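Local coordinates for protein catechol 1,2-dioxygenase (PDB 5VXT) that probably cleaves the catechol ring between its two hydroxyl-bearing carbons with molecular oxygen, as an intradiol dioxygenase using non-haem ferric iron, at residues G113-T118 and E273-P278; L148-T153 and G202-R207; N234-V239 and Q254-G259. All blocks are in the same frame, centred on the assembly; numbering follows the deposited sequence.

Overall arrangement
The three contacts show how one beta sandwich changes its chemistry from place to place. Contact 3, almost wholly buried, is a beta-hairpin pairing that carries an iron ligand and an arginine at the catechol. Contact 2, partly buried, pairs strands 147-155 and 203-209, with a largely apolar inner face and a mixed outer one. Contact 1, also partly buried, joins 113-118 and 273-278 by apolar side chains, with no hydrogen bond between these segments. Contact 1 abuts contact 3 where Leu-275 meets strand 251-256, and contact 2 meets contact 3 through Ile-150, which packs on Phe-255 and Val-239; contacts 1 and 2 do not touch.

Contact 1: residues G113-T118 and E273-P278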
ATOM      1  N   GLY B 113      16.431 -16.703  26.739  1.00 39.55           N
ATOM      2  CA  GLY B 113      16.220 -17.986  27.373  1.00 34.41           C
ATOM      3  C   GLY B 113      14.804 -18.313  27.794  1.00 36.29           C
ATOM      4  O   GLY B 113      14.556 -19.393  28.332  1.00 38.73           O
ATOM      5  N   GLY B 114      13.863 -17.405  27.574  1.00 32.57           N
ATOM      6  CA  GLY B 114      12.483 -17.668  27.917  1.00 36.12           C
ATOM      7  C   GLY B 114      11.754 -18.422  26.822  1.00 30.87           C
ATOM      8  O   GLY B 114      12.338 -18.900  25.847  1.00 29.83           O
ATOM      9  N   THR B 115      10.442 -18.539  27.008  1.00 31.78           N
ATOM     10  CA  THR B 115       9.571 -18.972  25.926  1.00 34.13           C
ATOM     11  C   THR B 115       9.820 -18.095  24.702  1.00 28.83           C
ATOM     12  O   THR B 115       9.855 -16.863  24.830  1.00 28.75           O
ATOM     13  CB  THR B 115       8.101 -18.870  26.340  1.00 31.99           C
ATOM     14  OG1 THR B 115       7.874 -19.716  27.476  1.00 32.70           O
ATOM     15  CG2 THR B 115       7.173 -19.301  25.205  1.00 29.38           C
ATOM     16  N   PRO B 116      10.001 -18.679  23.517  1.00 28.31           N
ATOM     17  CA  PRO B 116      10.268 -17.851  22.333  1.00 27.61           C
ATOM     18  C   PRO B 116       9.056 -17.033  21.928  1.00 27.40           C
ATOM     19  O   PRO B 116       7.907 -17.454  22.079  1.00 28.84           O
ATOM     20  CB  PRO B 116      10.622 -18.878  21.250  1.00 29.06           C
ATOM     21  CG  PRO B 116       9.954 -20.147  21.696  1.00 28.13           C
ATOM     22  CD  PRO B 116      10.031 -20.118  23.207  1.00 28.47           C
ATOM     23  N   ARG B 117       9.333 -15.846  21.380  1.00 26.85           N
ATOM     24  CA  ARG B 117       8.283 -15.065  20.759  1.00 26.49           C
ATOM     25  C   ARG B 117       7.912 -15.675  19.409  1.00 31.33           C
ATOM     26  O   ARG B 117       8.691 -16.410  18.796  1.00 30.55           O
ATOM     27  CB  ARG B 117       8.738 -13.616  20.552  1.00 26.33           C
ATOM     28  CG  ARG B 117       9.928 -13.478  19.585  1.00 27.45           C
ATOM     29  CD  ARG B 117      10.193 -12.036  19.146  1.00 25.79           C
ATOM     30  NE  ARG B 117      10.341 -11.113  20.278  1.00 28.40           N
ATOM     31  CZ  ARG B 117      11.460 -10.940  20.977  1.00 26.87           C
ATOM     32  NH1 ARG B 117      12.553 -11.623  20.676  1.00 28.45           N
ATOM     33  NH2 ARG B 117      11.483 -10.079  21.993  1.00 27.61           N
ATOM     34  N   THR B 118       6.702 -15.381  18.952  1.00 25.82           N
ATOM     35  CA  THR B 118       6.433 -15.474  17.516  1.00 25.33           C
ATOM     36  C   THR B 118       5.387 -14.416  17.172  1.00 26.12           C
ATOM     37  O   THR B 118       5.052 -13.560  17.994  1.00 25.47           O
ATOM     38  CB  THR B 118       6.066 -16.905  17.077  1.00 28.77           C
ATOM     39  OG1 THR B 118       6.073 -16.976  15.635  1.00 25.85           O
ATOM     40  CG2 THR B 118       4.715 -17.337  17.603  1.00 27.29           C
ATOM     41  N   GLU B 273      10.076 -24.495  16.833  1.00 27.95           N
ATOM     42  CA  GLU B 273      10.253 -25.855  17.335  1.00 31.64           C
ATOM     43  C   GLU B 273       9.787 -25.971  18.778  1.00 36.42           C
ATOM     44  O   GLU B 273       9.208 -26.987  19.178  1.00 29.79           O
ATOM     45  CB  GLU B 273      11.728 -26.228  17.202  1.00 37.09           C
ATOM     46  CG  GLU B 273      12.109 -27.634  17.575  1.00 52.35           C
ATOM     47  CD  GLU B 273      13.612 -27.835  17.517  1.00 57.82           C
ATOM     48  OE1 GLU B 273      14.262 -27.222  16.638  1.00 54.71           O
ATOM     49  OE2 GLU B 273      14.147 -28.586  18.363  1.00 65.94           O
ATOM     50  N   GLU B 274      10.004 -24.928  19.563  1.00 28.82           N
ATOM     51  CA  GLU B 274       9.631 -24.947  20.970  1.00 29.26           C
ATOM     52  C   GLU B 274       8.158 -24.644  21.200  1.00 30.44           C
ATOM     53  O   GLU B 274       7.710 -24.690  22.351  1.00 29.70           O
ATOM     54  CB  GLU B 274      10.485 -23.939  21.750  1.00 29.13           C
ATOM     55  CG  GLU B 274      11.987 -24.131  21.592  1.00 29.29           C
ATOM     56  CD  GLU B 274      12.552 -23.388  20.384  1.00 39.98           C
ATOM     57  OE1 GLU B 274      11.758 -22.904  19.546  1.00 33.29           O
ATOM     58  OE2 GLU B 274      13.791 -23.289  20.277  1.00 40.92           O
ATOM     59  N   LEU B 275       7.401 -24.340  20.145  1.00 29.60           N
ATOM     60  CA  LEU B 275       6.011 -23.915  20.257  1.00 33.35           C
ATOM     61  C   LEU B 275       5.049 -24.957  19.689  1.00 37.80           C
ATOM     62  O   LEU B 275       4.002 -24.608  19.134  1.00 31.31           O
ATOM     63  CB  LEU B 275       5.815 -22.563  19.564  1.00 27.99           C
ATOM     64  CG  LEU B 275       6.649 -21.411  20.130  1.00 27.66           C
ATOM     65  CD1 LEU B 275       6.377 -20.096  19.394  1.00 27.00           C
ATOM     66  CD2 LEU B 275       6.419 -21.228  21.631  1.00 28.21           C
ATOM     67  N   ILE B 276       5.399 -26.236  19.825  1.00 29.88           N
ATOM     68  CA  ILE B 276       4.594 -27.363  19.356  1.00 30.56           C
ATOM     69  C   ILE B 276       4.420 -28.332  20.518  1.00 35.11           C
ATOM     70  O   ILE B 276       5.069 -29.386  20.545  1.00 35.89           O
ATOM     71  CB  ILE B 276       5.248 -28.074  18.160  1.00 30.58           C
ATOM     72  CG1 ILE B 276       5.700 -27.065  17.097  1.00 29.65           C
ATOM     73  CG2 ILE B 276       4.290 -29.095  17.562  1.00 32.90           C
ATOM     74  CD1 ILE B 276       6.423 -27.736  15.939  1.00 32.20           C
ATOM     75  N   PRO B 277       3.572 -28.027  21.489  1.00 31.85           N
ATOM     76  CA  PRO B 277       3.482 -28.874  22.688  1.00 32.82           C
ATOM     77  C   PRO B 277       2.607 -30.087  22.441  1.00 33.79           C
ATOM     78  O   PRO B 277       1.691 -30.051  21.606  1.00 42.92           O
ATOM     79  CB  PRO B 277       2.866 -27.940  23.739  1.00 32.86           C
ATOM     80  CG  PRO B 277       2.223 -26.819  22.974  1.00 34.41           C
ATOM     81  CD  PRO B 277       2.618 -26.908  21.516  1.00 31.48           C
ATOM     82  N   PRO B 278       2.883 -31.197  23.131  1.00 37.24           N
ATOM     83  CA  PRO B 278       2.015 -32.375  23.028  1.00 39.44           C
ATOM     84  C   PRO B 278       0.594 -32.077  23.474  1.00 36.35           C
ATOM     85  O   PRO B 278       0.357 -31.260  24.366  1.00 41.53           O
ATOM     86  CB  PRO B 278       2.683 -33.384  23.964  1.00 38.81           C
ATOM     87  CG  PRO B 278       4.114 -32.981  23.979  1.00 44.69           C
ATOM     88  CD  PRO B 278       4.134 -31.486  23.848  1.00 34.83           C
TER
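Leu-275 lies alongside the ring of Pro-116, the two side chains running in opposing senses, and this leucine carries most of the contact. Its two methyl branches divide the work. CD2 of Leu-275 lies 3.7 Å from CG of Pro-116 and reaches on to CG2 of Thr-115 at 4.1 Å, while CD1 of Leu-275 rests 3.7 Å from CG2 of Thr-118. The fork thus spans three residues of 113-118. With CG of Leu-275 anti to its own carbonyl carbon (chi1 -60°), the branches are turned to the opposing loop. At the more exposed margin Glu-274 adds its aliphatic part: CB of Glu-274 lies 3.8 Å from CG of Pro-116. A bend at chi2 of 88° then folds the acid back, bringing OE1 of Glu-274 to 3.9 Å from CG of Pro-116, a contact of van der Waals kind.

No hydrogen bond joins 113-118 to 273-278 directly. Just upstream in the second loop, the carbonyl of Ala-270 accepts from OG1 of Thr-118 and NH1 of Arg-272 donates to the carbonyl of Arg-117, while OG1 of Thr-115 is bonded to the backbone N of Val-303 and the carbonyl of Pro-116 to OG1 of Thr-253; these bonds would hold the apolar surfaces in place. The carbonyl O of Leu-275 is hydrogen-bonded to N of Asn-256.

In the fold, the segment 113-118 belongs to the link from the N-terminal helices to the dioxygenase sandwich. Leu-275 touches Thr-253 of strand 251-256 and Phe-300 of strand 295-303, one from each sheet, while Arg-117 points the other way, to helix 94-109, where it forms salt bridges with Asp-103 and Asp-106.

Contact 2: residues L148-T153 and G202-R207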
ATOM      1  N   LEU B 148     -11.266 -28.290  24.470  1.00 42.36           N
ATOM      2  CA  LEU B 148      -9.821 -28.210  24.642  1.00 41.06           C
ATOM      3  C   LEU B 148      -9.509 -27.446  25.920  1.00 49.16           C
ATOM      4  O   LEU B 148     -10.036 -26.346  26.128  1.00 42.32           O
ATOM      5  CB  LEU B 148      -9.161 -27.511  23.440  1.00 39.49           C
ATOM      6  CG  LEU B 148      -7.674 -27.177  23.568  1.00 38.12           C
ATOM      7  CD1 LEU B 148      -6.812 -28.415  23.458  1.00 38.17           C
ATOM      8  CD2 LEU B 148      -7.275 -26.156  22.511  1.00 36.85           C
ATOM      9  N   VAL B 149      -8.656 -28.017  26.770  1.00 45.43           N
ATOM     10  CA  VAL B 149      -8.190 -27.345  27.982  1.00 40.99           C
ATOM     11  C   VAL B 149      -6.717 -26.996  27.806  1.00 44.96           C
ATOM     12  O   VAL B 149      -5.889 -27.877  27.545  1.00 48.42           O
ATOM     13  CB  VAL B 149      -8.397 -28.206  29.237  1.00 42.42           C
ATOM     14  CG1 VAL B 149      -7.715 -27.544  30.417  1.00 48.63           C
ATOM     15  CG2 VAL B 149      -9.869 -28.375  29.510  1.00 43.99           C
ATOM     16  N   ILE B 150      -6.394 -25.708  27.939  1.00 38.73           N
ATOM     17  CA  ILE B 150      -5.019 -25.228  27.925  1.00 37.54           C
ATOM     18  C   ILE B 150      -4.692 -24.726  29.320  1.00 40.94           C
ATOM     19  O   ILE B 150      -5.418 -23.887  29.867  1.00 38.56           O
ATOM     20  CB  ILE B 150      -4.813 -24.108  26.892  1.00 38.51           C
ATOM     21  CG1 ILE B 150      -5.396 -24.512  25.539  1.00 36.07           C
ATOM     22  CG2 ILE B 150      -3.335 -23.782  26.778  1.00 38.17           C
ATOM     23  CD1 ILE B 150      -5.416 -23.365  24.528  1.00 35.05           C
ATOM     24  N   HIS B 151      -3.611 -25.240  29.900  1.00 38.15           N
ATOM     25  CA  HIS B 151      -3.274 -24.897  31.272  1.00 45.56           C
ATOM     26  C   HIS B 151      -1.766 -24.881  31.434  1.00 37.82           C
ATOM     27  O   HIS B 151      -1.043 -25.608  30.749  1.00 41.85           O
ATOM     28  CB  HIS B 151      -3.890 -25.890  32.266  1.00 40.10           C
ATOM     29  CG  HIS B 151      -3.396 -27.292  32.096  1.00 44.64           C
ATOM     30  ND1 HIS B 151      -2.406 -27.837  32.887  1.00 46.79           N
ATOM     31  CD2 HIS B 151      -3.756 -28.264  31.225  1.00 42.69           C
ATOM     32  CE1 HIS B 151      -2.180 -29.083  32.512  1.00 48.80           C
ATOM     33  NE2 HIS B 151      -2.989 -29.368  31.507  1.00 40.68           N
ATOM     34  N   GLY B 152      -1.302 -24.060  32.361  1.00 40.25           N
ATOM     35  CA  GLY B 152       0.095 -24.087  32.722  1.00 40.69           C
ATOM     36  C   GLY B 152       0.388 -23.048  33.772  1.00 43.79           C
ATOM     37  O   GLY B 152      -0.519 -22.511  34.410  1.00 38.86           O
ATOM     38  N   THR B 153       1.673 -22.765  33.940  1.00 37.58           N
ATOM     39  CA  THR B 153       2.125 -21.767  34.888  1.00 38.01           C
ATOM     40  C   THR B 153       2.938 -20.698  34.179  1.00 42.06           C
ATOM     41  O   THR B 153       3.634 -20.965  33.191  1.00 37.58           O
ATOM     42  CB  THR B 153       2.981 -22.380  35.990  1.00 48.02           C
ATOM     43  OG1 THR B 153       4.229 -22.802  35.426  1.00 53.39           O
ATOM     44  CG2 THR B 153       2.279 -23.573  36.609  1.00 43.74           C
ATOM     45  N   GLY B 202       0.924 -18.709  40.051  1.00 49.13           N
ATOM     46  CA  GLY B 202       1.244 -18.481  38.656  1.00 41.65           C
ATOM     47  C   GLY B 202       0.437 -19.265  37.644  1.00 40.99           C
ATOM     48  O   GLY B 202       0.779 -19.244  36.456  1.00 39.64           O
ATOM     49  N   LYS B 203      -0.633 -19.938  38.056  1.00 46.00           N
ATOM     50  CA  LYS B 203      -1.360 -20.844  37.174  1.00 41.53           C
ATOM     51  C   LYS B 203      -2.418 -20.105  36.365  1.00 41.20           C
ATOM     52  O   LYS B 203      -3.101 -19.215  36.874  1.00 42.75           O
ATOM     53  CB  LYS B 203      -2.019 -21.973  37.974  1.00 42.93           C
ATOM     54  CG  LYS B 203      -1.031 -22.921  38.644  1.00 43.20           C
ATOM     55  CD  LYS B 203      -1.735 -24.042  39.427  1.00 50.85           C
ATOM     56  CE  LYS B 203      -1.952 -25.291  38.581  1.00 52.56           C
ATOM     57  NZ  LYS B 203      -2.646 -26.372  39.340  1.00 53.38           N
ATOM     58  N   TYR B 204      -2.539 -20.486  35.095  1.00 40.86           N
ATOM     59  CA  TYR B 204      -3.562 -19.987  34.187  1.00 42.48           C
ATOM     60  C   TYR B 204      -4.276 -21.189  33.582  1.00 39.95           C
ATOM     61  O   TYR B 204      -3.705 -22.275  33.463  1.00 39.74           O
ATOM     62  CB  TYR B 204      -2.956 -19.107  33.064  1.00 38.34           C
ATOM     63  CG  TYR B 204      -2.379 -19.937  31.943  1.00 37.19           C
ATOM     64  CD1 TYR B 204      -1.076 -20.397  32.003  1.00 36.65           C
ATOM     65  CD2 TYR B 204      -3.152 -20.281  30.833  1.00 40.23           C
ATOM     66  CE1 TYR B 204      -0.552 -21.183  30.995  1.00 35.77           C
ATOM     67  CE2 TYR B 204      -2.639 -21.070  29.823  1.00 40.33           C
ATOM     68  CZ  TYR B 204      -1.338 -21.522  29.911  1.00 35.42           C
ATOM     69  OH  TYR B 204      -0.811 -22.304  28.909  1.00 42.23           O
ATOM     70  N   GLU B 205      -5.525 -20.997  33.171  1.00 44.95           N
ATOM     71  CA  GLU B 205      -6.228 -22.085  32.503  1.00 40.59           C
ATOM     72  C   GLU B 205      -7.293 -21.525  31.578  1.00 42.83           C
ATOM     73  O   GLU B 205      -8.055 -20.636  31.968  1.00 46.26           O
ATOM     74  CB  GLU B 205      -6.860 -23.041  33.519  1.00 42.18           C
ATOM     75  CG  GLU B 205      -7.518 -24.244  32.883  1.00 42.56           C
ATOM     76  CD  GLU B 205      -7.892 -25.288  33.915  1.00 47.87           C
ATOM     77  OE1 GLU B 205      -7.392 -25.191  35.056  1.00 51.27           O
ATOM     78  OE2 GLU B 205      -8.684 -26.193  33.583  1.00 49.25           O
ATOM     79  N   PHE B 206      -7.337 -22.042  30.352  1.00 42.74           N
ATOM     80  CA  PHE B 206      -8.368 -21.700  29.385  1.00 42.20           C
ATOM     81  C   PHE B 206      -9.139 -22.959  29.024  1.00 42.29           C
ATOM     82  O   PHE B 206      -8.542 -24.001  28.741  1.00 40.21           O
ATOM     83  CB  PHE B 206      -7.771 -21.058  28.122  1.00 38.16           C
ATOM     84  CG  PHE B 206      -7.110 -19.741  28.378  1.00 37.50           C
ATOM     85  CD1 PHE B 206      -7.863 -18.582  28.487  1.00 44.59           C
ATOM     86  CD2 PHE B 206      -5.735 -19.655  28.512  1.00 42.92           C
ATOM     87  CE1 PHE B 206      -7.254 -17.364  28.724  1.00 43.31           C
ATOM     88  CE2 PHE B 206      -5.120 -18.439  28.748  1.00 36.11           C
ATOM     89  CZ  PHE B 206      -5.880 -17.293  28.856  1.00 39.25           C
ATOM     90  N   ARG B 207     -10.460 -22.863  29.059  1.00 51.02           N
ATOM     91  CA  ARG B 207     -11.342 -23.937  28.631  1.00 42.62           C
ATOM     92  C   ARG B 207     -12.079 -23.459  27.391  1.00 43.38           C
ATOM     93  O   ARG B 207     -12.758 -22.427  27.422  1.00 42.62           O
ATOM     94  CB  ARG B 207     -12.295 -24.333  29.756  1.00 45.88           C
ATOM     95  CG  ARG B 207     -11.522 -24.837  30.956  1.00 44.83           C
ATOM     96  CD  ARG B 207     -12.397 -25.138  32.147  1.00 46.76           C
ATOM     97  NE  ARG B 207     -11.585 -25.476  33.314  1.00 47.03           N
ATOM     98  CZ  ARG B 207     -12.074 -25.665  34.535  1.00 51.66           C
ATOM     99  NH1 ARG B 207     -13.375 -25.549  34.750  1.00 60.93           N
ATOM    100  NH2 ARG B 207     -11.262 -25.970  35.538  1.00 48.84           N
TER
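Gly-202 opens the pairing with its carbonyl O 3.3 Å from CA of Thr-153, a CA-H...O contact. At Lys-203 the aliphatic chain crosses Thr-153, CG of Lys-203 lying near CG2 of Thr-153. Tyr-204 then forms a hydrogen-bonded antiparallel pair with Gly-152, whose carbonyl O accepts from N of Tyr-204 at 2.9 Å and whose N donates to the carbonyl O of Tyr-204. CG of Tyr-204 stands between its backbone N and carbonyl carbon (chi1 81°), which folds the ring across the neighbouring strand. The same N of Gly-152 lies 3.2 Å above the ring plane of Tyr-204, toward the rim. OH of Tyr-204 comes 3.6 Å from CG2 of Ile-150 and is hydrogen-bonded to the carbonyl of Phe-300.

Glu-205 sits on the other face, its CG beside CB of His-151. Phe-206 pairs with Ile-150 through two nearly straight bonds, the shorter being N of Phe-206 to O of Ile-150 at 2.7 Å. Arg-207 lies alongside Val-149 and grips Glu-205 side-on: NE and NH2 both reach OE2 from one face of the carboxylate, NE at 3.0 Å from OE2.

Backbone bonds thus fix the antiparallel register, while the side chains sort by face: Tyr-204 and Phe-206 press on Val-167 and Val-196 of the facing sheet, as in a beta sandwich, and on the other, mixed face one intrastrand salt bridge lies beside Val-149.

Contact 3: residues N234-V239 and Q254-G259; sequences NRPAHV and QFNIEG. With FE (Fe (III) ion), chain J; CAQ (catechol), chain K.
His-238 and Asn-256 face each other as a non-hydrogen-bonded antiparallel pair, OD1 of Asn-256 packing 3.3 Å from CB of His-238. The imidazole of His-238 is held from two sides. Its NE2 binds the ferric ion at 2.0 Å, and its ND1 donates to the carbonyl O of Pro-236 at 2.8 Å, with the acceptor close to the ring plane, which, with the metal bond, would fix the rotation of the imidazole. NH1 of Arg-235 stands 3.2 Å above the centre of the His-238 ring and donates to O4 of catechol at 2.7 Å. Bends at chi2 and chi3 (chi3 57°) bring the arginine tip there, while its NH2 forms a salt bridge with Asp-266. The ends of Arg-235 and Gln-254 meet head on, NH1 of Arg-235 donating to OE1 of Gln-254 at 3.0 Å; Gln-254 has two conformers, so this bond is less certain. In this conformer NE2 of Gln-254 is hydrogen-bonded to the carbonyl of Ile-119, which would help orient the amide.

This packed end lies where the loop 234-237 runs into the hairpin of strands 238-244 and 251-256. Besides His-238, the hairpin supplies His-240; with Tyr-178 they bind the iron, and catechol chelates it through O3 and O4. Tyr-214 lines the catechol pocket but is not among the iron ligands here, consistent with the second tyrosine of the resting intradiol site giving way when catechol chelates the metal.

Inside the sandwich, Val-239 lies beside Phe-255, its CB over one face of that ring, and two backbone bonds join the pair. Toward solvent the contact thins. The last rung there is N of Ile-257 to O of Ala-237 at 2.9 Å, the donor 39° out of the carbonyl plane, and CG1 of the partly exposed Ile-257 meets CB of Ala-237 at 3.7 Å.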
ATOM      1  N   ASN B 234      -2.518 -20.464   3.770  1.00 31.40           N
ATOM      2  CA  ASN B 234      -3.051 -21.161   4.933  1.00 29.80           C
ATOM      3  C   ASN B 234      -2.053 -21.163   6.086  1.00 29.50           C
ATOM      4  O   ASN B 234      -0.836 -21.141   5.875  1.00 28.77           O
ATOM      5  CB  ASN B 234      -3.417 -22.599   4.574  1.00 33.35           C
ATOM      6  CG  ASN B 234      -4.417 -22.678   3.448  1.00 33.58           C
ATOM      7  OD1 ASN B 234      -4.212 -23.400   2.472  1.00 38.25           O
ATOM      8  ND2 ASN B 234      -5.508 -21.936   3.573  1.00 32.73           N
ATOM      9  N   ARG B 235      -2.588 -21.202   7.319  1.00 30.59           N
ATOM     10  CA  ARG B 235      -1.839 -21.410   8.550  1.00 28.05           C
ATOM     11  C   ARG B 235      -2.270 -22.724   9.196  1.00 31.79           C
ATOM     12  O   ARG B 235      -3.422 -23.144   9.046  1.00 32.66           O
ATOM     13  CB  ARG B 235      -2.043 -20.274   9.573  1.00 27.60           C
ATOM     14  CG  ARG B 235      -1.641 -18.881   9.121  1.00 29.40           C
ATOM     15  CD  ARG B 235      -1.107 -18.070  10.295  1.00 30.11           C
ATOM     16  NE  ARG B 235       0.020 -18.766  10.897  1.00 43.20           N
ATOM     17  CZ  ARG B 235       0.325 -18.729  12.187  1.00 48.69           C
ATOM     18  NH1 ARG B 235      -0.414 -18.015  13.030  1.00 46.34           N
ATOM     19  NH2 ARG B 235       1.365 -19.421  12.632  1.00 48.90           N
ATOM     20  N   PRO B 236      -1.374 -23.398   9.907  1.00 31.24           N
ATOM     21  CA  PRO B 236      -1.799 -24.527  10.739  1.00 29.78           C
ATOM     22  C   PRO B 236      -2.620 -24.042  11.926  1.00 29.95           C
ATOM     23  O   PRO B 236      -2.597 -22.865  12.295  1.00 33.66           O
ATOM     24  CB  PRO B 236      -0.475 -25.148  11.193  1.00 34.24           C
ATOM     25  CG  PRO B 236       0.489 -23.967  11.182  1.00 30.98           C
ATOM     26  CD  PRO B 236       0.080 -23.168   9.983  1.00 34.09           C
ATOM     27  N   ALA B 237      -3.361 -24.976  12.530  1.00 31.72           N
ATOM     28  CA  ALA B 237      -4.157 -24.634  13.705  1.00 31.32           C
ATOM     29  C   ALA B 237      -3.249 -24.160  14.835  1.00 36.85           C
ATOM     30  O   ALA B 237      -2.187 -24.737  15.084  1.00 34.75           O
ATOM     31  CB  ALA B 237      -4.985 -25.843  14.158  1.00 32.62           C
ATOM     32  N   HIS B 238      -3.667 -23.104  15.525  1.00 30.51           N
ATOM     33  CA  HIS B 238      -2.784 -22.461  16.486  1.00 30.66           C
ATOM     34  C   HIS B 238      -3.613 -21.654  17.472  1.00 30.31           C
ATOM     35  O   HIS B 238      -4.804 -21.408  17.262  1.00 36.36           O
ATOM     36  CB  HIS B 238      -1.770 -21.554  15.790  1.00 28.98           C
ATOM     37  CG  HIS B 238      -2.406 -20.424  15.052  1.00 31.42           C
ATOM     38  ND1 HIS B 238      -2.930 -20.570  13.785  1.00 34.95           N
ATOM     39  CD2 HIS B 238      -2.632 -19.138  15.408  1.00 30.99           C
ATOM     40  CE1 HIS B 238      -3.440 -19.419  13.387  1.00 37.83           C
ATOM     41  NE2 HIS B 238      -3.271 -18.535  14.353  1.00 36.35           N
ATOM     42  N   VAL B 239      -2.952 -21.240  18.553  1.00 32.64           N
ATOM     43  CA  VAL B 239      -3.540 -20.396  19.589  1.00 30.51           C
ATOM     44  C   VAL B 239      -2.541 -19.293  19.913  1.00 31.48           C
ATOM     45  O   VAL B 239      -1.354 -19.572  20.100  1.00 31.56           O
ATOM     46  CB  VAL B 239      -3.886 -21.206  20.858  1.00 32.72           C
ATOM     47  CG1 VAL B 239      -4.458 -20.303  21.922  1.00 33.73           C
ATOM     48  CG2 VAL B 239      -4.863 -22.309  20.522  1.00 32.63           C
ATOM     49  N   GLN B 254       2.758 -17.952  20.506  1.00 27.57           N
ATOM     50  CA  GLN B 254       1.720 -18.841  19.996  0.51 27.87           C
ATOM     51  C   GLN B 254       2.157 -20.266  20.283  1.00 28.26           C
ATOM     52  O   GLN B 254       3.314 -20.517  20.608  1.00 35.39           O
ATOM     53  CB  GLN B 254       1.507 -18.701  18.478  0.51 27.33           C
ATOM     54  CG  GLN B 254       1.128 -17.341  17.913  0.51 26.92           C
ATOM     55  CD  GLN B 254       0.970 -17.415  16.399  0.51 29.67           C
ATOM     56  OE1 GLN B 254       0.570 -18.449  15.863  0.51 31.95           O
ATOM     57  NE2 GLN B 254       1.303 -16.334  15.705  0.51 26.60           N
ATOM     58  N   PHE B 255       1.232 -21.206  20.111  1.00 29.84           N
ATOM     59  CA  PHE B 255       1.656 -22.576  19.882  1.00 34.67           C
ATOM     60  C   PHE B 255       0.773 -23.173  18.793  1.00 30.04           C
ATOM     61  O   PHE B 255      -0.351 -22.719  18.556  1.00 31.85           O
ATOM     62  CB  PHE B 255       1.702 -23.460  21.162  1.00 33.77           C
ATOM     63  CG  PHE B 255       0.386 -23.675  21.857  1.00 30.79           C
ATOM     64  CD1 PHE B 255      -0.654 -24.360  21.247  1.00 31.98           C
ATOM     65  CD2 PHE B 255       0.228 -23.267  23.173  1.00 32.83           C
ATOM     66  CE1 PHE B 255      -1.841 -24.578  21.913  1.00 36.62           C
ATOM     67  CE2 PHE B 255      -0.950 -23.490  23.847  1.00 37.63           C
ATOM     68  CZ  PHE B 255      -1.990 -24.146  23.216  1.00 36.39           C
ATOM     69  N   ASN B 256       1.330 -24.150  18.093  1.00 34.45           N
ATOM     70  CA  ASN B 256       0.644 -24.869  17.035  1.00 29.73           C
ATOM     71  C   ASN B 256       0.057 -26.151  17.606  1.00 30.82           C
ATOM     72  O   ASN B 256       0.617 -26.751  18.531  1.00 31.18           O
ATOM     73  CB  ASN B 256       1.601 -25.207  15.893  1.00 29.34           C
ATOM     74  CG  ASN B 256       1.796 -24.049  14.915  1.00 38.54           C
ATOM     75  OD1 ASN B 256       0.913 -23.212  14.731  1.00 38.72           O
ATOM     76  ND2 ASN B 256       2.951 -24.017  14.266  1.00 44.97           N
ATOM     77  N   ILE B 257      -1.085 -26.565  17.052  1.00 33.21           N
ATOM     78  CA  ILE B 257      -1.674 -27.847  17.432  1.00 32.63           C
ATOM     79  C   ILE B 257      -0.816 -28.978  16.885  1.00 37.56           C
ATOM     80  O   ILE B 257      -0.523 -29.032  15.682  1.00 33.17           O
ATOM     81  CB  ILE B 257      -3.118 -27.960  16.924  1.00 36.66           C
ATOM     82  CG1 ILE B 257      -3.987 -26.852  17.522  1.00 33.27           C
ATOM     83  CG2 ILE B 257      -3.684 -29.370  17.222  1.00 34.75           C
ATOM     84  CD1 ILE B 257      -3.959 -26.820  19.037  1.00 33.64           C
ATOM     85  N   GLU B 258      -0.413 -29.890  17.766  1.00 35.85           N
ATOM     86  CA  GLU B 258       0.454 -30.989  17.376  1.00 36.83           C
ATOM     87  C   GLU B 258      -0.154 -31.777  16.220  1.00 36.29           C
ATOM     88  O   GLU B 258      -1.346 -32.093  16.223  1.00 40.14           O
ATOM     89  CB  GLU B 258       0.687 -31.896  18.583  1.00 36.88           C
ATOM     90  CG  GLU B 258       1.011 -33.332  18.263  1.00 45.64           C
ATOM     91  CD  GLU B 258       1.410 -34.125  19.500  1.00 46.93           C
ATOM     92  OE1 GLU B 258       2.545 -34.646  19.527  1.00 47.71           O
ATOM     93  OE2 GLU B 258       0.594 -34.227  20.446  1.00 42.57           O
ATOM     94  N   GLY B 259       0.666 -32.063  15.209  1.00 35.74           N
ATOM     95  CA  GLY B 259       0.266 -32.949  14.138  1.00 37.83           C
ATOM     96  C   GLY B 259      -0.385 -32.291  12.944  1.00 40.50           C
ATOM     97  O   GLY B 259      -0.721 -32.994  11.983  1.00 35.82           O
TER
HETATM   98 FE    FE J 402      -4.092 -16.665  14.342  0.83 28.10          FE
HETATM   99  C1  CAQ K 403      -2.888 -14.074   9.588  1.00 59.25           C
HETATM  100  C2  CAQ K 403      -3.932 -14.539  10.384  1.00 57.60           C
HETATM  101  C3  CAQ K 403      -3.646 -15.113  11.614  1.00 58.90           C
HETATM  102  O3  CAQ K 403      -4.625 -15.580  12.430  1.00 53.81           O
HETATM  103  C4  CAQ K 403      -2.241 -15.218  12.049  1.00 61.92           C
HETATM  104  O4  CAQ K 403      -1.960 -15.784  13.248  1.00 62.28           O
HETATM  105  C5  CAQ K 403      -1.232 -14.738  11.225  1.00 62.81           C
HETATM  106  C6  CAQ K 403      -1.559 -14.170   9.998  1.00 60.01           C